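Local coordinates for beta-galactosidase (Trichoderma reesei, PDB 3OG2), which probably hydrolyses terminal non-reducing beta-D-galactose residues in beta-D-galactosides, as a glycoside hydrolase of family 35, at residues H63-K66 against T72-F75; L464-A469 against T526-W531; L904-D909 against L921-F926; Y556-P561 against E613-P618; T260-H265 against T377-N382. All blocks are in the same frame, centred on the assembly; numbering follows the deposited sequence.

Contact 1: H63-K66 against T72-F75; sequences HKIK and TVSF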
# COMPACT_ATOMS: atom_id res chain seq x y z
N HIS A 63 6.46 -9.73 -8.25
CA HIS A 63 6.02 -10.39 -9.46
C HIS A 63 4.70 -9.81 -9.96
O HIS A 63 4.46 -9.66 -11.14
CB HIS A 63 5.72 -11.88 -9.16
CG HIS A 63 6.87 -12.79 -9.11
ND1 HIS A 63 6.83 -14.02 -8.49
CD2 HIS A 63 8.07 -12.66 -9.72
CE1 HIS A 63 7.99 -14.62 -8.68
NE2 HIS A 63 8.77 -13.80 -9.42
N LYS A 64 3.80 -9.51 -9.00
CA LYS A 64 2.47 -8.99 -9.35
C LYS A 64 2.61 -7.56 -9.88
O LYS A 64 1.85 -7.17 -10.78
CB LYS A 64 1.58 -9.08 -8.11
CG LYS A 64 1.17 -10.52 -7.84
CD LYS A 64 0.60 -10.78 -6.46
CE LYS A 64 0.17 -12.26 -6.43
NZ LYS A 64 -0.23 -12.70 -5.10
N ILE A 65 3.54 -6.78 -9.37
CA ILE A 65 3.73 -5.41 -9.90
C ILE A 65 4.46 -5.44 -11.23
O ILE A 65 4.08 -4.74 -12.17
CB ILE A 65 4.48 -4.59 -8.84
CG1 ILE A 65 3.51 -4.40 -7.66
CG2 ILE A 65 4.98 -3.27 -9.43
CD1 ILE A 65 4.11 -3.66 -6.49
N LYS A 66 5.49 -6.27 -11.37
CA LYS A 66 6.19 -6.40 -12.66
C LYS A 66 5.21 -6.81 -13.76
O LYS A 66 5.31 -6.36 -14.89
CB LYS A 66 7.32 -7.41 -12.50
CG LYS A 66 8.14 -7.63 -13.73
CD LYS A 66 9.16 -6.52 -13.97
CE LYS A 66 10.07 -6.96 -15.15
NZ LYS A 66 11.06 -5.88 -15.38
N THR A 72 9.23 -0.18 -11.52
CA THR A 72 9.74 0.44 -10.29
C THR A 72 8.76 0.23 -9.15
O THR A 72 7.55 0.10 -9.37
CB THR A 72 9.98 1.93 -10.55
OG1 THR A 72 10.89 2.11 -11.64
CG2 THR A 72 10.54 2.68 -9.36
N VAL A 73 9.31 0.19 -7.96
CA VAL A 73 8.54 0.25 -6.72
C VAL A 73 9.11 1.41 -5.90
O VAL A 73 10.32 1.58 -5.81
CB VAL A 73 8.61 -1.10 -5.98
CG1 VAL A 73 8.28 -0.98 -4.49
CG2 VAL A 73 7.60 -2.04 -6.68
N SER A 74 8.18 2.12 -5.27
CA SER A 74 8.51 3.16 -4.31
C SER A 74 8.19 2.70 -2.91
O SER A 74 7.15 2.10 -2.71
CB SER A 74 7.65 4.39 -4.68
OG SER A 74 7.77 5.42 -3.71
N PHE A 75 9.11 2.96 -1.95
CA PHE A 75 8.87 2.45 -0.61
C PHE A 75 9.27 3.46 0.43
O PHE A 75 10.25 4.19 0.27
CB PHE A 75 9.62 1.15 -0.36
CG PHE A 75 11.14 1.26 -0.32
CD1 PHE A 75 11.92 1.30 -1.48
CD2 PHE A 75 11.79 1.33 0.92
CE1 PHE A 75 13.32 1.39 -1.39
CE2 PHE A 75 13.18 1.39 1.00
CZ PHE A 75 13.94 1.42 -0.15
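Ile-65 on the helix and Val-73 on the strand cross at about a right angle, and their side chains pack methyl on methyl. Both branches of the isoleucine close on one methyl: CG2 of Val-73 sits 3.9 Å from CD1 of Ile-65 and 4.0 Å from CG2 of the same residue, so the valine methyl is held in the fork of the larger side chain. That fork is set by chi1 of Ile-65, -69°, which lays CG1 beside the backbone N and turns CG2 anti to it. A looser approach, 4.2 Å from Ile-65 CG2 to the backbone O of Thr-72, carries the contact one residue back along the strand. No hydrogen bond crosses; the contact is buried and mainly apolar. Helix 58-66 and strand 72-76 are the second and third elements of a beta-alpha-beta unit of the TIM barrel, and strand 38-47 is the first. Val-47 of that strand touches both Ile-65 and Val-73, while Val-73 also leans on Leu-111 of the next parallel strand, 110-116.

Contact 2: L464-A469 against T526-W531; sequences LLYSTA and TVVLQW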
# COMPACT_ATOMS: atom_id res chain seq x y z
N LEU A 464 2.04 1.99 -37.75
CA LEU A 464 0.61 2.29 -37.78
C LEU A 464 0.43 3.73 -38.19
O LEU A 464 0.81 4.62 -37.42
CB LEU A 464 -0.10 2.19 -36.42
CG LEU A 464 -0.08 0.79 -35.83
CD1 LEU A 464 -0.63 0.77 -34.41
CD2 LEU A 464 -0.93 -0.14 -36.67
N LEU A 465 -0.12 3.97 -39.37
CA LEU A 465 -0.43 5.35 -39.75
C LEU A 465 -1.38 5.94 -38.74
O LEU A 465 -1.20 7.10 -38.33
CB LEU A 465 -1.00 5.30 -41.16
CG LEU A 465 -1.38 6.69 -41.68
CD1 LEU A 465 -0.10 7.48 -41.93
CD2 LEU A 465 -2.23 6.57 -42.94
N TYR A 466 -2.36 5.14 -38.28
CA TYR A 466 -3.16 5.56 -37.12
C TYR A 466 -3.77 4.31 -36.50
O TYR A 466 -3.90 3.29 -37.19
CB TYR A 466 -4.24 6.58 -37.46
CG TYR A 466 -5.21 6.09 -38.53
CD1 TYR A 466 -6.32 5.32 -38.23
CD2 TYR A 466 -5.00 6.42 -39.88
CE1 TYR A 466 -7.23 4.86 -39.19
CE2 TYR A 466 -5.89 5.96 -40.85
CZ TYR A 466 -6.99 5.20 -40.50
OH TYR A 466 -7.80 4.77 -41.54
N SER A 467 -4.19 4.46 -35.27
CA SER A 467 -5.10 3.47 -34.69
C SER A 467 -6.03 4.13 -33.70
O SER A 467 -5.54 4.93 -32.86
CB SER A 467 -4.30 2.38 -33.97
OG SER A 467 -5.21 1.44 -33.38
N THR A 468 -7.32 3.80 -33.77
CA THR A 468 -8.24 4.25 -32.75
C THR A 468 -8.26 3.22 -31.62
O THR A 468 -8.43 3.58 -30.44
CB THR A 468 -9.67 4.44 -33.28
OG1 THR A 468 -10.19 3.17 -33.70
CG2 THR A 468 -9.68 5.33 -34.53
N ALA A 469 -8.06 1.95 -31.95
CA ALA A 469 -7.98 0.96 -30.86
C ALA A 469 -6.72 1.14 -30.06
O ALA A 469 -5.69 1.58 -30.60
CB ALA A 469 -7.99 -0.43 -31.53
N THR A 526 -1.30 1.17 -48.35
CA THR A 526 -1.73 1.29 -46.96
C THR A 526 -2.95 0.40 -46.71
O THR A 526 -3.96 0.48 -47.43
CB THR A 526 -2.09 2.73 -46.63
OG1 THR A 526 -0.89 3.47 -46.74
CG2 THR A 526 -2.58 2.86 -45.20
N VAL A 527 -2.90 -0.44 -45.71
CA VAL A 527 -3.98 -1.36 -45.42
C VAL A 527 -4.83 -0.79 -44.30
O VAL A 527 -4.31 -0.48 -43.21
CB VAL A 527 -3.37 -2.73 -45.05
CG1 VAL A 527 -4.56 -3.68 -44.82
CG2 VAL A 527 -2.39 -3.31 -46.07
N VAL A 528 -6.11 -0.62 -44.52
CA VAL A 528 -7.02 -0.08 -43.54
C VAL A 528 -7.96 -1.19 -43.06
O VAL A 528 -8.57 -1.88 -43.86
CB VAL A 528 -7.82 1.10 -44.11
CG1 VAL A 528 -8.70 1.71 -43.03
CG2 VAL A 528 -6.87 2.13 -44.74
N LEU A 529 -7.99 -1.35 -41.72
CA LEU A 529 -8.74 -2.44 -41.12
C LEU A 529 -9.74 -1.86 -40.15
O LEU A 529 -9.36 -1.06 -39.33
CB LEU A 529 -7.81 -3.40 -40.34
CG LEU A 529 -6.77 -4.11 -41.22
CD1 LEU A 529 -5.48 -3.26 -41.28
CD2 LEU A 529 -6.40 -5.50 -40.74
N GLN A 530 -10.99 -2.28 -40.25
CA GLN A 530 -12.04 -1.89 -39.34
C GLN A 530 -12.56 -3.14 -38.62
O GLN A 530 -12.68 -4.21 -39.23
CB GLN A 530 -13.18 -1.23 -40.13
CG GLN A 530 -13.99 -0.27 -39.31
CD GLN A 530 -14.88 0.54 -40.22
OE1 GLN A 530 -15.86 -0.06 -40.62
NE2 GLN A 530 -14.55 1.77 -40.49
N TRP A 531 -12.90 -3.02 -37.34
CA TRP A 531 -13.40 -4.19 -36.65
C TRP A 531 -14.25 -3.69 -35.50
O TRP A 531 -14.02 -2.56 -35.02
CB TRP A 531 -12.24 -5.05 -36.16
CG TRP A 531 -11.17 -4.27 -35.38
CD1 TRP A 531 -10.27 -3.30 -35.69
CD2 TRP A 531 -10.91 -4.45 -33.98
NE1 TRP A 531 -9.50 -2.92 -34.59
CE2 TRP A 531 -9.85 -3.59 -33.52
CE3 TRP A 531 -11.52 -5.35 -33.03
CZ2 TRP A 531 -9.37 -3.55 -32.21
CZ3 TRP A 531 -11.03 -5.28 -31.77
CH2 TRP A 531 -10.01 -4.44 -31.37
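Strands 462-467 and 527-532 belong to one antiparallel sheet of the second domain, with strand 492-497 running between them. The touching parts run in nearly the same direction, 8° apart, as expected for next-but-one strands of an antiparallel sheet. Three separate contacts follow one another. At the start, CD2 of Leu-465 approaches CG2 of Thr-526 at 4.4 Å. In the middle, on one face of the sheet, the ring of Tyr-466 reaches over strand 492-497 to lay its OH 3.5 Å from CG1 of Val-528; a chi1 of 57°, with CG between the backbone N and the carbonyl carbon, sends the ring that way. On the opposite side, where the chain has left the strand, CB of Ala-469 meets the indole of Trp-531 obliquely, 3.5 Å from CZ2. Beside it, Ser-467 OG donates to the backbone O of Ala-469 at 2.8 Å. No hydrogen bond joins the segments directly. The Tyr-466 hydroxyl instead bonds to Glu-494 of the middle strand, whose carboxylate also takes a bond from Gln-530, so the phenol can end against a valine methyl while its polar need is met.

Contact 3: L904-D909 against L921-F926; sequences LSFVFD and LYVNGF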
# COMPACT_ATOMS: atom_id res chain seq x y z
N LEU A 904 -5.89 -16.59 4.31
CA LEU A 904 -6.68 -16.85 5.53
C LEU A 904 -6.95 -15.57 6.29
O LEU A 904 -6.09 -14.66 6.31
CB LEU A 904 -5.93 -17.81 6.46
CG LEU A 904 -5.84 -19.24 5.88
CD1 LEU A 904 -5.04 -20.11 6.87
CD2 LEU A 904 -7.21 -19.84 5.61
N SER A 905 -8.11 -15.49 6.96
CA SER A 905 -8.39 -14.31 7.75
C SER A 905 -9.25 -14.70 8.92
O SER A 905 -9.88 -15.77 8.89
CB SER A 905 -9.18 -13.26 6.94
OG SER A 905 -10.28 -13.92 6.33
N PHE A 906 -9.24 -13.90 9.93
CA PHE A 906 -10.01 -14.11 11.16
C PHE A 906 -11.20 -13.18 11.14
O PHE A 906 -11.01 -11.99 10.99
CB PHE A 906 -9.17 -13.87 12.41
CG PHE A 906 -8.06 -14.88 12.56
CD1 PHE A 906 -6.88 -14.72 11.85
CD2 PHE A 906 -8.22 -15.97 13.40
CE1 PHE A 906 -5.86 -15.67 11.97
CE2 PHE A 906 -7.21 -16.92 13.51
CZ PHE A 906 -6.04 -16.76 12.80
N VAL A 907 -12.42 -13.74 11.31
CA VAL A 907 -13.61 -12.90 11.15
C VAL A 907 -14.41 -12.83 12.44
O VAL A 907 -14.83 -13.92 12.93
CB VAL A 907 -14.56 -13.39 10.04
CG1 VAL A 907 -15.80 -12.52 9.89
CG2 VAL A 907 -13.77 -13.38 8.73
N PHE A 908 -14.65 -11.65 12.96
CA PHE A 908 -15.48 -11.43 14.12
C PHE A 908 -16.92 -11.17 13.63
O PHE A 908 -17.12 -10.39 12.70
CB PHE A 908 -14.98 -10.15 14.83
CG PHE A 908 -13.68 -10.32 15.61
CD1 PHE A 908 -12.45 -10.37 14.96
CD2 PHE A 908 -13.63 -10.43 16.99
CE1 PHE A 908 -11.25 -10.52 15.68
CE2 PHE A 908 -12.48 -10.55 17.72
CZ PHE A 908 -11.28 -10.59 17.07
N ASP A 909 -17.87 -11.80 14.33
CA ASP A 909 -19.29 -11.55 14.06
C ASP A 909 -19.75 -10.30 14.80
O ASP A 909 -19.53 -10.21 16.01
CB ASP A 909 -20.08 -12.79 14.52
CG ASP A 909 -21.54 -12.90 14.24
OD1 ASP A 909 -22.09 -11.96 13.64
OD2 ASP A 909 -22.16 -13.93 14.60
N LEU A 921 -6.06 -9.13 18.41
CA LEU A 921 -5.81 -10.44 17.79
C LEU A 921 -4.29 -10.67 17.71
O LEU A 921 -3.60 -9.80 17.15
CB LEU A 921 -6.44 -10.47 16.38
CG LEU A 921 -6.11 -11.72 15.57
CD1 LEU A 921 -6.77 -12.98 16.15
CD2 LEU A 921 -6.61 -11.49 14.13
N TYR A 922 -3.79 -11.77 18.20
CA TYR A 922 -2.39 -12.13 18.07
C TYR A 922 -2.29 -13.45 17.33
O TYR A 922 -3.09 -14.36 17.54
CB TYR A 922 -1.80 -12.28 19.45
CG TYR A 922 -1.43 -10.98 20.11
CD1 TYR A 922 -0.10 -10.57 19.92
CD2 TYR A 922 -2.21 -10.19 20.93
CE1 TYR A 922 0.50 -9.45 20.42
CE2 TYR A 922 -1.58 -9.00 21.45
CZ TYR A 922 -0.30 -8.65 21.20
OH TYR A 922 0.33 -7.51 21.75
N VAL A 923 -1.31 -13.50 16.46
CA VAL A 923 -0.99 -14.76 15.75
C VAL A 923 0.51 -15.00 15.89
O VAL A 923 1.30 -14.21 15.38
CB VAL A 923 -1.41 -14.71 14.29
CG1 VAL A 923 -0.96 -16.02 13.62
CG2 VAL A 923 -2.91 -14.47 14.19
N ASN A 924 0.92 -16.06 16.54
CA ASN A 924 2.30 -16.40 16.78
C ASN A 924 3.09 -15.22 17.29
O ASN A 924 4.24 -14.96 16.94
CB ASN A 924 2.94 -16.97 15.50
CG ASN A 924 2.28 -18.30 15.15
OD1 ASN A 924 1.94 -19.08 16.05
ND2 ASN A 924 2.08 -18.59 13.88
N GLY A 925 2.42 -14.51 18.20
CA GLY A 925 3.06 -13.40 18.93
C GLY A 925 2.95 -12.05 18.22
O GLY A 925 3.24 -11.03 18.86
N PHE A 926 2.58 -12.03 16.94
CA PHE A 926 2.38 -10.78 16.21
C PHE A 926 0.98 -10.24 16.40
O PHE A 926 0.01 -10.99 16.19
CB PHE A 926 2.58 -11.03 14.72
CG PHE A 926 4.06 -11.29 14.34
CD1 PHE A 926 4.62 -12.54 14.41
CD2 PHE A 926 4.82 -10.18 13.93
CE1 PHE A 926 5.96 -12.74 14.05
CE2 PHE A 926 6.13 -10.38 13.55
CZ PHE A 926 6.70 -11.64 13.63
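Phe-906 projects from its strand into Leu-921 and Val-923, and its atoms meet them in turn. CB lies 3.9 Å from CD2 of Leu-921, and the same methyl stays close as the ring begins, 4.0 Å from CG and from CD1 of Phe-906. Leucine CD1 adds a second touch, 4.2 Å above one face of the ring and offset toward its rim. Farther out the neighbour changes: CE1 of Phe-906 is 3.9 Å from CG2 of Val-923, and CZ at the ring's end is 4.1 Å from that methyl. A chi1 of -66° puts CG beside the backbone N, and from there the ring runs out past Leu-921 to Val-923, crossing the leucine side chain at about a right angle. Cutting this residue back to an alanine would probably open a gap beside Val-923 and leave the Leu-921 methyls without the ring they pack on. Just beyond, a type I' turn from Val-923 to Phe-926 closes the hairpin to strand 926-932, with Val-923 and Phe-926 joined by backbone bonds in both directions. Ile-956 and Val-943 also touch Phe-906 and Val-923. Strands 900-908 and 917-923 lie in different antiparallel sheets, and their apolar faces pack together as in the core of a beta sandwich.

Contact 4: Y556-P561 against E613-P618; sequences YNYWVP and EIIGIP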
# COMPACT_ATOMS: atom_id res chain seq x y z
N TYR A 556 -7.56 -8.16 -20.66
CA TYR A 556 -7.26 -8.28 -19.23
C TYR A 556 -6.53 -9.59 -18.93
O TYR A 556 -5.83 -9.66 -17.92
CB TYR A 556 -8.57 -8.35 -18.47
CG TYR A 556 -9.28 -7.03 -18.20
CD1 TYR A 556 -8.71 -5.78 -18.38
CD2 TYR A 556 -10.60 -7.12 -17.69
CE1 TYR A 556 -9.45 -4.62 -18.08
CE2 TYR A 556 -11.31 -5.97 -17.37
CZ TYR A 556 -10.73 -4.72 -17.57
OH TYR A 556 -11.43 -3.58 -17.25
N ASN A 557 -6.71 -10.61 -19.76
CA ASN A 557 -6.07 -11.90 -19.48
C ASN A 557 -4.78 -12.14 -20.23
O ASN A 557 -4.25 -13.25 -20.20
CB ASN A 557 -7.07 -13.05 -19.85
CG ASN A 557 -8.32 -12.93 -18.98
OD1 ASN A 557 -8.35 -12.91 -17.76
ND2 ASN A 557 -9.43 -12.87 -19.72
N TYR A 558 -4.24 -11.12 -20.89
CA TYR A 558 -2.94 -11.24 -21.56
C TYR A 558 -1.81 -10.73 -20.65
O TYR A 558 -2.04 -9.88 -19.77
CB TYR A 558 -2.92 -10.38 -22.85
CG TYR A 558 -3.62 -11.00 -24.04
CD1 TYR A 558 -5.02 -11.23 -24.03
CD2 TYR A 558 -2.95 -11.33 -25.21
CE1 TYR A 558 -5.65 -11.79 -25.14
CE2 TYR A 558 -3.58 -11.90 -26.34
CZ TYR A 558 -4.93 -12.11 -26.26
OH TYR A 558 -5.58 -12.69 -27.37
N TRP A 559 -0.61 -11.25 -20.90
CA TRP A 559 0.54 -11.00 -20.05
C TRP A 559 1.74 -10.86 -20.94
O TRP A 559 1.81 -11.48 -22.02
CB TRP A 559 0.76 -12.20 -19.09
CG TRP A 559 -0.44 -12.48 -18.24
CD1 TRP A 559 -1.43 -13.37 -18.55
CD2 TRP A 559 -0.79 -11.91 -16.99
NE1 TRP A 559 -2.39 -13.39 -17.54
CE2 TRP A 559 -2.02 -12.48 -16.58
CE3 TRP A 559 -0.19 -10.93 -16.16
CZ2 TRP A 559 -2.67 -12.15 -15.39
CZ3 TRP A 559 -0.85 -10.62 -14.99
CH2 TRP A 559 -2.05 -11.20 -14.59
N VAL A 560 2.73 -10.08 -20.48
CA VAL A 560 3.93 -9.89 -21.27
C VAL A 560 5.17 -10.04 -20.40
O VAL A 560 5.91 -9.08 -20.12
CB VAL A 560 3.94 -8.52 -21.97
CG1 VAL A 560 5.02 -8.48 -23.05
CG2 VAL A 560 2.58 -8.17 -22.60
N PRO A 561 5.46 -11.26 -19.95
CA PRO A 561 6.69 -11.48 -19.17
C PRO A 561 7.91 -11.26 -20.07
O PRO A 561 7.91 -11.55 -21.26
CB PRO A 561 6.55 -12.99 -18.76
CG PRO A 561 5.78 -13.55 -19.94
CD PRO A 561 4.72 -12.50 -20.21
N GLU A 613 -2.21 -19.70 -24.00
CA GLU A 613 -1.77 -19.54 -25.38
C GLU A 613 -0.48 -18.71 -25.37
O GLU A 613 -0.44 -17.65 -24.78
CB GLU A 613 -2.83 -18.86 -26.23
CG GLU A 613 -2.39 -18.58 -27.67
CD GLU A 613 -3.48 -17.78 -28.37
OE1 GLU A 613 -4.05 -16.80 -27.81
OE2 GLU A 613 -3.81 -18.06 -29.56
N ILE A 614 0.56 -19.27 -25.95
CA ILE A 614 1.88 -18.64 -25.95
C ILE A 614 2.18 -18.10 -27.33
O ILE A 614 2.12 -18.87 -28.30
CB ILE A 614 2.96 -19.68 -25.60
CG1 ILE A 614 2.49 -20.61 -24.50
CG2 ILE A 614 4.25 -18.97 -25.24
CD1 ILE A 614 2.43 -20.08 -23.13
N ILE A 615 2.44 -16.82 -27.39
CA ILE A 615 2.64 -16.12 -28.67
C ILE A 615 4.04 -15.59 -28.74
O ILE A 615 4.46 -14.86 -27.81
CB ILE A 615 1.58 -15.01 -28.81
CG1 ILE A 615 0.15 -15.60 -28.80
CG2 ILE A 615 1.82 -14.14 -30.03
CD1 ILE A 615 -0.92 -14.57 -28.46
N GLY A 616 4.79 -15.93 -29.77
CA GLY A 616 6.17 -15.46 -29.91
C GLY A 616 7.14 -16.44 -29.33
O GLY A 616 7.89 -16.14 -28.41
N ILE A 617 7.18 -17.66 -29.83
CA ILE A 617 8.10 -18.67 -29.33
C ILE A 617 9.54 -18.37 -29.71
O ILE A 617 9.75 -18.22 -30.90
CB ILE A 617 7.66 -20.03 -29.94
CG1 ILE A 617 6.15 -20.31 -29.76
CG2 ILE A 617 8.57 -21.10 -29.37
CD1 ILE A 617 5.70 -20.18 -28.35
N PRO A 618 10.49 -18.28 -28.77
CA PRO A 618 11.86 -17.95 -29.17
C PRO A 618 12.39 -19.05 -30.10
O PRO A 618 12.00 -20.25 -30.12
CB PRO A 618 12.63 -17.88 -27.85
CG PRO A 618 11.61 -17.88 -26.78
CD PRO A 618 10.34 -18.49 -27.34
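Glu-613 opens the second segment, its carboxylate drawn near the phenol of Tyr-558: OE1 of Glu-613 is 4.4 Å from OH of Tyr-558, too far for a direct bond. The connection runs through Arg-537, whose NH1 makes a salt bridge with Glu-613 OE1 and a hydrogen bond with the tyrosine OH. Asn-585 gives the same carboxylate oxygen a further partner, so this buried charge is probably well compensated. Ile-614 turns to the other face, against Ile-584. Ile-615 comes back to the tyrosine side, and its CD1 ends 4.3 Å from CE2 of Tyr-558, approaching the ring obliquely. An extended isoleucine chain, chi2 160°, carries that methyl out to the ring. The strand ends here; Gly-616 follows with a positive phi of 94°, where a side chain would run into the carbonyl O of Ile-615, and the chain leaves toward Ile-617 and Pro-618. Glu-613 and Ile-615 thus point to the same face, the carboxylate near the tyrosine hydroxyl and the methyl near CE2. This is packing across a beta sheet of the third domain: strand 583-585 runs antiparallel between strands 558-559 and 612-615, and Ile-583 in it touches both Tyr-558 and Ile-615.

Contact 5: T260-H265 against T377-N382; sequences TWRQDH and TATPEN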
# COMPACT_ATOMS: atom_id res chain seq x y z
N THR A 260 -4.33 21.39 -14.73
CA THR A 260 -3.29 22.42 -14.83
C THR A 260 -1.89 21.89 -14.76
O THR A 260 -0.95 22.68 -14.78
CB THR A 260 -3.45 23.46 -13.68
OG1 THR A 260 -3.21 22.81 -12.45
CG2 THR A 260 -4.88 24.01 -13.63
N TRP A 261 -1.69 20.57 -14.66
CA TRP A 261 -0.37 20.09 -14.27
C TRP A 261 0.69 20.23 -15.37
O TRP A 261 1.87 20.37 -15.02
CB TRP A 261 -0.51 18.67 -13.73
CG TRP A 261 -1.13 18.61 -12.38
CD1 TRP A 261 -1.38 19.62 -11.51
CD2 TRP A 261 -1.59 17.41 -11.72
NE1 TRP A 261 -1.97 19.15 -10.36
CE2 TRP A 261 -2.09 17.79 -10.47
CE3 TRP A 261 -1.59 16.05 -12.13
CZ2 TRP A 261 -2.62 16.87 -9.54
CZ3 TRP A 261 -2.11 15.15 -11.21
CH2 TRP A 261 -2.62 15.54 -9.96
N ARG A 262 0.31 20.14 -16.65
CA ARG A 262 1.34 20.36 -17.68
C ARG A 262 1.89 21.77 -17.55
O ARG A 262 3.10 22.02 -17.54
CB ARG A 262 0.72 20.10 -19.06
CG ARG A 262 1.61 20.59 -20.19
CD ARG A 262 2.92 19.79 -20.27
NE ARG A 262 3.65 20.31 -21.45
CZ ARG A 262 4.93 20.18 -21.75
NH1 ARG A 262 5.68 19.47 -20.88
NH2 ARG A 262 5.38 20.75 -22.87
N GLN A 263 1.00 22.77 -17.48
CA GLN A 263 1.46 24.16 -17.35
C GLN A 263 2.15 24.39 -16.01
O GLN A 263 3.18 25.11 -15.98
CB GLN A 263 0.29 25.15 -17.47
CG GLN A 263 0.84 26.58 -17.57
CD GLN A 263 1.77 26.79 -18.78
OE1 GLN A 263 1.40 26.46 -19.91
NE2 GLN A 263 2.98 27.36 -18.56
N ASP A 264 1.65 23.82 -14.93
CA ASP A 264 2.36 23.98 -13.65
C ASP A 264 3.77 23.42 -13.78
O ASP A 264 4.70 24.01 -13.25
CB ASP A 264 1.63 23.23 -12.55
CG ASP A 264 0.27 23.76 -12.21
OD1 ASP A 264 0.05 25.00 -12.38
OD2 ASP A 264 -0.58 22.99 -11.72
N HIS A 265 3.93 22.31 -14.48
CA HIS A 265 5.25 21.69 -14.63
C HIS A 265 6.19 22.62 -15.38
O HIS A 265 7.35 22.87 -15.02
CB HIS A 265 5.08 20.35 -15.40
CG HIS A 265 6.48 19.81 -15.64
ND1 HIS A 265 7.29 19.45 -14.57
CD2 HIS A 265 7.20 19.63 -16.75
CE1 HIS A 265 8.48 19.05 -15.08
NE2 HIS A 265 8.44 19.15 -16.39
N THR A 377 8.95 11.54 -26.10
CA THR A 377 9.49 12.80 -26.66
C THR A 377 8.41 13.57 -27.40
O THR A 377 8.74 14.64 -27.92
CB THR A 377 10.70 12.48 -27.54
OG1 THR A 377 10.23 11.46 -28.43
CG2 THR A 377 11.89 11.96 -26.73
N ALA A 378 7.18 13.08 -27.40
CA ALA A 378 6.04 13.86 -27.93
C ALA A 378 5.82 15.03 -26.99
O ALA A 378 6.05 14.93 -25.78
CB ALA A 378 4.80 12.98 -28.05
N THR A 379 5.38 16.17 -27.49
CA THR A 379 5.11 17.32 -26.64
C THR A 379 3.66 17.46 -26.27
O THR A 379 2.81 17.62 -27.17
CB THR A 379 5.49 18.60 -27.43
OG1 THR A 379 6.88 18.52 -27.82
CG2 THR A 379 5.31 19.81 -26.53
N PRO A 380 3.32 17.39 -24.98
CA PRO A 380 1.91 17.56 -24.60
C PRO A 380 1.53 19.00 -24.85
O PRO A 380 2.28 19.93 -24.53
CB PRO A 380 1.93 17.28 -23.10
CG PRO A 380 3.23 16.60 -22.82
CD PRO A 380 4.19 17.16 -23.83
N GLU A 381 0.36 19.21 -25.39
CA GLU A 381 -0.20 20.52 -25.68
C GLU A 381 -1.49 20.71 -24.92
O GLU A 381 -2.00 19.81 -24.22
CB GLU A 381 -0.48 20.65 -27.19
CG GLU A 381 0.80 20.37 -27.96
CD GLU A 381 1.86 21.45 -27.93
OE1 GLU A 381 1.65 22.46 -27.21
OE2 GLU A 381 2.92 21.34 -28.60
N ASN A 382 -2.07 21.90 -25.05
CA ASN A 382 -3.30 22.18 -24.35
C ASN A 382 -4.43 21.24 -24.78
O ASN A 382 -4.54 20.85 -25.93
CB ASN A 382 -3.83 23.58 -24.64
CG ASN A 382 -3.04 24.66 -23.94
OD1 ASN A 382 -2.32 24.35 -22.99
ND2 ASN A 382 -3.19 25.90 -24.39
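Two torsions of Arg-262 bring its guanidinium onto Pro-380: chi1 of 167° swings CG opposite the backbone N, and a bend at chi2, 66°, folds the chain over the proline ring. From there the two side chains cross at about a right angle. The aliphatic part touches first, CD of Arg-262 lying 3.9 Å from CB of Pro-380. The flat end follows, with CD of the proline 3.7 Å from CZ of Arg-262 and over the centre of one guanidinium face. NE of Arg-262 stands 3.4 Å from the backbone O of Pro-380. Farther along, NH2 of the arginine comes obliquely to CG2 of Thr-379 at 3.8 Å. The carboxylate of Glu-381 carries the opposite charge, but its OE1 remains 6.0 Å from NH2 of Arg-262, so any attraction would act at a distance. A serine here has neither the aliphatic chain nor the guanidinium, and would probably leave a gap beside Pro-380 and Thr-379 where most of the packing between the two segments now lies. At the start of the helix, Thr-260 OG1 bonds to OD2 of Asp-264 at 2.7 Å, meeting that oxygen from above the carboxylate plane. Helix 261-268 belongs to the TIM-barrel domain, whose Ala-314 also touches Arg-262, whereas strand 379-380 is an edge strand of the second domain's antiparallel sheet, paired with strand 394-400, where Leu-399 touches Pro-380.

Overall arrangement
Along the chain the order is contact 1, then contact 5, then contacts 2, 4 and 3, each closing before the next begins. Contact 1 lies within the TIM-barrel domain, between a barrel strand and a surrounding helix, its centre about 11 Å from that of the chain. Contacts 2 and 5 reach the same antiparallel sheet, with centres about 27 Å apart. Contact 4, in the third domain, comes nearest to contact 1, about 6 Å between closest atoms. Contacts 2 and 3 are the farthest apart, about 55 Å between centres and on opposite sides of the chain's centre. Contacts 2, 3 and 4 each lie within one beta domain, while contact 5 ties the second domain to the barrel domain that carries the galactose site.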